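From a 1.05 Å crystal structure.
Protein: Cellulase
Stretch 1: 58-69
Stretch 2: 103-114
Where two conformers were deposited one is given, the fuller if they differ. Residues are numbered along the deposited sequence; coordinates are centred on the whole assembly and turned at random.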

# COMPACT_ATOMS: atom_id res chain seq x y z
N ALA A 58 -4.22 -19.91 4.42
CA ALA A 58 -3.47 -19.09 5.36
C ALA A 58 -2.03 -18.89 4.91
O ALA A 58 -1.36 -19.81 4.46
CB ALA A 58 -3.50 -19.74 6.74
N ALA A 59 -1.54 -17.66 5.08
CA ALA A 59 -0.17 -17.32 4.72
C ALA A 59 0.82 -18.02 5.65
O ALA A 59 0.51 -18.29 6.82
CB ALA A 59 0.04 -15.81 4.77
N THR A 60 2.03 -18.27 5.14
CA THR A 60 3.02 -19.08 5.83
C THR A 60 4.41 -18.46 5.69
O THR A 60 4.67 -17.63 4.81
CB THR A 60 3.10 -20.46 5.19
OG1 THR A 60 3.48 -20.27 3.81
CG2 THR A 60 1.78 -21.20 5.29
N GLN A 61 5.33 -18.94 6.53
CA GLN A 61 6.74 -18.61 6.35
C GLN A 61 7.22 -19.00 4.96
O GLN A 61 8.04 -18.30 4.36
CB GLN A 61 7.58 -19.31 7.42
CG GLN A 61 9.05 -18.93 7.37
CD GLN A 61 9.25 -17.49 7.76
OE1 GLN A 61 8.97 -17.09 8.88
NE2 GLN A 61 9.67 -16.67 6.81
N ALA A 62 6.74 -20.13 4.44
CA ALA A 62 7.19 -20.59 3.13
C ALA A 62 6.92 -19.55 2.05
O ALA A 62 7.73 -19.37 1.14
CB ALA A 62 6.52 -21.91 2.77
N LEU A 63 5.79 -18.85 2.13
CA LEU A 63 5.52 -17.78 1.17
C LEU A 63 6.58 -16.69 1.27
O LEU A 63 7.12 -16.24 0.26
CB LEU A 63 4.13 -17.17 1.41
CG LEU A 63 3.88 -15.87 0.63
CD1 LEU A 63 3.85 -16.10 -0.88
CD2 LEU A 63 2.63 -15.19 1.14
N PHE A 64 6.86 -16.22 2.48
CA PHE A 64 7.80 -15.11 2.65
C PHE A 64 9.21 -15.50 2.25
O PHE A 64 9.93 -14.70 1.66
CB PHE A 64 7.67 -14.54 4.06
CG PHE A 64 6.43 -13.71 4.23
CD1 PHE A 64 5.20 -14.30 4.44
CD2 PHE A 64 6.49 -12.33 4.13
CE1 PHE A 64 4.06 -13.52 4.55
CE2 PHE A 64 5.37 -11.55 4.26
CZ PHE A 64 4.15 -12.15 4.47
N ASP A 65 9.60 -16.75 2.52
CA ASP A 65 10.89 -17.22 2.05
C ASP A 65 10.95 -17.18 0.53
O ASP A 65 11.97 -16.80 -0.06
CB ASP A 65 11.11 -18.65 2.53
CG ASP A 65 11.36 -18.77 4.02
OD1 ASP A 65 11.55 -17.76 4.71
OD2 ASP A 65 11.36 -19.93 4.51
N ALA A 66 9.84 -17.57 -0.12
CA ALA A 66 9.78 -17.54 -1.58
C ALA A 66 9.86 -16.12 -2.11
O ALA A 66 10.51 -15.87 -3.13
CB ALA A 66 8.52 -18.25 -2.07
N LEU A 67 9.19 -15.17 -1.45
CA LEU A 67 9.26 -13.77 -1.89
C LEU A 67 10.69 -13.26 -1.84
O LEU A 67 11.16 -12.59 -2.77
CB LEU A 67 8.37 -12.91 -1.01
CG LEU A 67 6.87 -13.17 -1.13
CD1 LEU A 67 6.11 -12.45 -0.05
CD2 LEU A 67 6.35 -12.76 -2.49
N ALA A 68 11.40 -13.54 -0.74
CA ALA A 68 12.78 -13.11 -0.61
C ALA A 68 13.66 -13.80 -1.64
O ALA A 68 14.51 -13.16 -2.28
CB ALA A 68 13.28 -13.38 0.81
N ASN A 69 13.46 -15.10 -1.84
CA ASN A 69 14.26 -15.80 -2.84
C ASN A 69 14.04 -15.26 -4.24
O ASN A 69 14.95 -15.27 -5.06
CB ASN A 69 13.96 -17.30 -2.81
CG ASN A 69 14.49 -17.98 -1.56
OD1 ASN A 69 15.38 -17.46 -0.89
ND2 ASN A 69 13.96 -19.16 -1.26
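Stretch 2, residues 103-114: EVVGYAESAGLN

How does stretch 2 run relative to stretch 1? It enters as a helix that began earlier in the chain and includes Ser-110, and it lies beside helix 61-69 with both pointing broadly the same way: the N-to-C directions differ by 35°, the signed crossing angle is -35°, and the axes come within 8.6 Å. The register climbs together. Val-104 CA lies 7.3 Å from Ala-59 CA, Tyr-107 CA 5.0 Å from Gln-61 CA, Ala-108 CA 5.8 Å from Phe-64 CA, and Ala-111 CA 5.3 Å from Asp-65 CA. Gly-112 is the first residue to leave helical phi/psi, with a positive phi of 77°, a value that favours glycine. The turn is a Schellman motif, in which Leu-113 N bonds to Ala-108 O at 3.0 Å and Gly-112 N to Glu-109 O at 3.0 Å. Past it the chain is extended, with Leu-113 directed toward stretch 1.

What fills the space between the helices? Phe-64, in the m rotamer, points toward stretch 2 and is met by several of its residues. Tyr-107 CB lies over one face of the phenyl ring, 3.5 Å from Phe-64 CD1, while Leu-113 CD1 sits at the ring edge, 3.9 Å from Phe-64 CD2. Val-104 CG1 reaches Phe-64 CZ at 3.7 Å, and Ala-108 CB approaches Phe-64 CD2 at 3.8 Å. Farther along the contact is made by small side chains: Ala-111 CB is 3.5 Å from Phe-64 O and 4.2 Å from Ala-68 CB. Leu-113 extends this apolar contact beyond the helix, its CD1 lying 4.2 Å from Leu-67 CB and its CD2 4.1 Å from Ala-68 CB.

Where does the tyrosine ring rest? Tyr-107 is also m and directed toward stretch 1, so its ring lies against the start of the opposing helix, with Thr-60 C and Gln-61 N over one face. Tyr-107 CD2 is 3.6 Å from Thr-60 C, and Tyr-107 CE2 is 3.5 Å from Ala-59 O. Thr-60 is also the N-cap of this helix, its OG1 accepting from Leu-63 N at 3.2 Å. The Phe-64 and Tyr-107 rings meet obliquely, their centroids 5.8 Å apart and their planes at 48°.

Which polar groups join the two stretches? One direct hydrogen bond crosses between them: Gln-61 NE2 donates to Tyr-107 O at 3.0 Å, with an N-H...acceptor angle of 162°. Although the CA-to-CB bond of Gln-61 points sideways, the end of its side chain comes nearer to stretch 2, allowing the amide to reach a carbonyl that also accepts from Ala-111 N. The same NE2 of Gln-61 donates to Asp-65 OD1 at 3.0 Å, tying the amide to its own helix as well. A water adds an indirect link, donating to Asp-65 OD1 at 2.7 Å and hydrogen-bonded to Ser-110 OG at 2.8 Å.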

# COMPACT_ATOMS: atom_id res chain seq x y z
N GLU A 103 2.36 -12.78 13.65
CA GLU A 103 2.93 -13.94 12.97
C GLU A 103 3.37 -13.58 11.56
O GLU A 103 4.46 -13.95 11.12
CB GLU A 103 1.92 -15.09 12.93
CG GLU A 103 1.69 -15.75 14.26
CD GLU A 103 0.66 -16.86 14.23
OE1 GLU A 103 0.02 -17.10 13.18
OE2 GLU A 103 0.46 -17.50 15.30
N VAL A 104 2.51 -12.88 10.83
CA VAL A 104 2.80 -12.55 9.44
C VAL A 104 3.94 -11.54 9.36
O VAL A 104 4.84 -11.68 8.53
CB VAL A 104 1.51 -12.10 8.73
CG1 VAL A 104 1.81 -11.72 7.28
CG2 VAL A 104 0.48 -13.21 8.77
N VAL A 105 3.93 -10.52 10.23
CA VAL A 105 5.09 -9.63 10.35
C VAL A 105 6.36 -10.42 10.60
O VAL A 105 7.42 -10.15 10.02
CB VAL A 105 4.84 -8.58 11.45
CG1 VAL A 105 6.12 -7.85 11.80
CG2 VAL A 105 3.76 -7.60 11.03
N GLY A 106 6.28 -11.42 11.48
CA GLY A 106 7.44 -12.24 11.79
C GLY A 106 7.93 -13.07 10.64
O GLY A 106 9.14 -13.30 10.51
N TYR A 107 7.02 -13.51 9.76
CA TYR A 107 7.46 -14.22 8.57
C TYR A 107 8.32 -13.30 7.71
O TYR A 107 9.36 -13.70 7.18
CB TYR A 107 6.28 -14.66 7.71
CG TYR A 107 5.28 -15.61 8.32
CD1 TYR A 107 5.60 -16.49 9.34
CD2 TYR A 107 3.98 -15.63 7.84
CE1 TYR A 107 4.64 -17.36 9.87
CE2 TYR A 107 3.03 -16.48 8.35
CZ TYR A 107 3.35 -17.33 9.36
OH TYR A 107 2.37 -18.17 9.87
N ALA A 108 7.88 -12.05 7.54
CA ALA A 108 8.65 -11.09 6.76
C ALA A 108 10.00 -10.83 7.41
O ALA A 108 11.04 -10.83 6.74
CB ALA A 108 7.87 -9.79 6.61
N GLU A 109 10.00 -10.63 8.72
CA GLU A 109 11.23 -10.35 9.44
C GLU A 109 12.22 -11.50 9.25
O GLU A 109 13.39 -11.27 8.94
CB GLU A 109 10.93 -10.16 10.92
CG GLU A 109 12.12 -9.63 11.70
CD GLU A 109 11.82 -9.42 13.17
OE1 GLU A 109 10.77 -9.90 13.64
OE2 GLU A 109 12.63 -8.77 13.84
N SER A 110 11.76 -12.73 9.46
CA SER A 110 12.60 -13.92 9.35
C SER A 110 13.22 -14.03 7.97
O SER A 110 14.38 -14.44 7.83
CB SER A 110 11.76 -15.16 9.66
OG SER A 110 12.49 -16.34 9.40
N ALA A 111 12.45 -13.70 6.93
CA ALA A 111 12.91 -13.78 5.56
C ALA A 111 13.76 -12.60 5.12
O ALA A 111 14.19 -12.58 3.96
CB ALA A 111 11.71 -13.95 4.62
N GLY A 112 14.01 -11.64 6.00
CA GLY A 112 14.85 -10.52 5.64
C GLY A 112 14.16 -9.48 4.79
O GLY A 112 14.82 -8.80 4.00
N LEU A 113 12.85 -9.35 4.92
CA LEU A 113 12.06 -8.40 4.17
C LEU A 113 11.63 -7.25 5.07
O LEU A 113 11.43 -7.42 6.28
CB LEU A 113 10.81 -9.09 3.61
CG LEU A 113 11.09 -10.25 2.65
CD1 LEU A 113 9.88 -11.15 2.51
CD2 LEU A 113 11.51 -9.71 1.29
N ASN A 114 11.45 -6.07 4.47
CA ASN A 114 10.73 -5.01 5.16
C ASN A 114 9.23 -5.34 5.11
O ASN A 114 8.79 -6.12 4.27
CB ASN A 114 10.95 -3.66 4.49
CG ASN A 114 12.41 -3.29 4.41
OD1 ASN A 114 13.15 -3.38 5.38
ND2 ASN A 114 12.81 -2.83 3.23
O HOH W 1 13.00 -17.63 7.01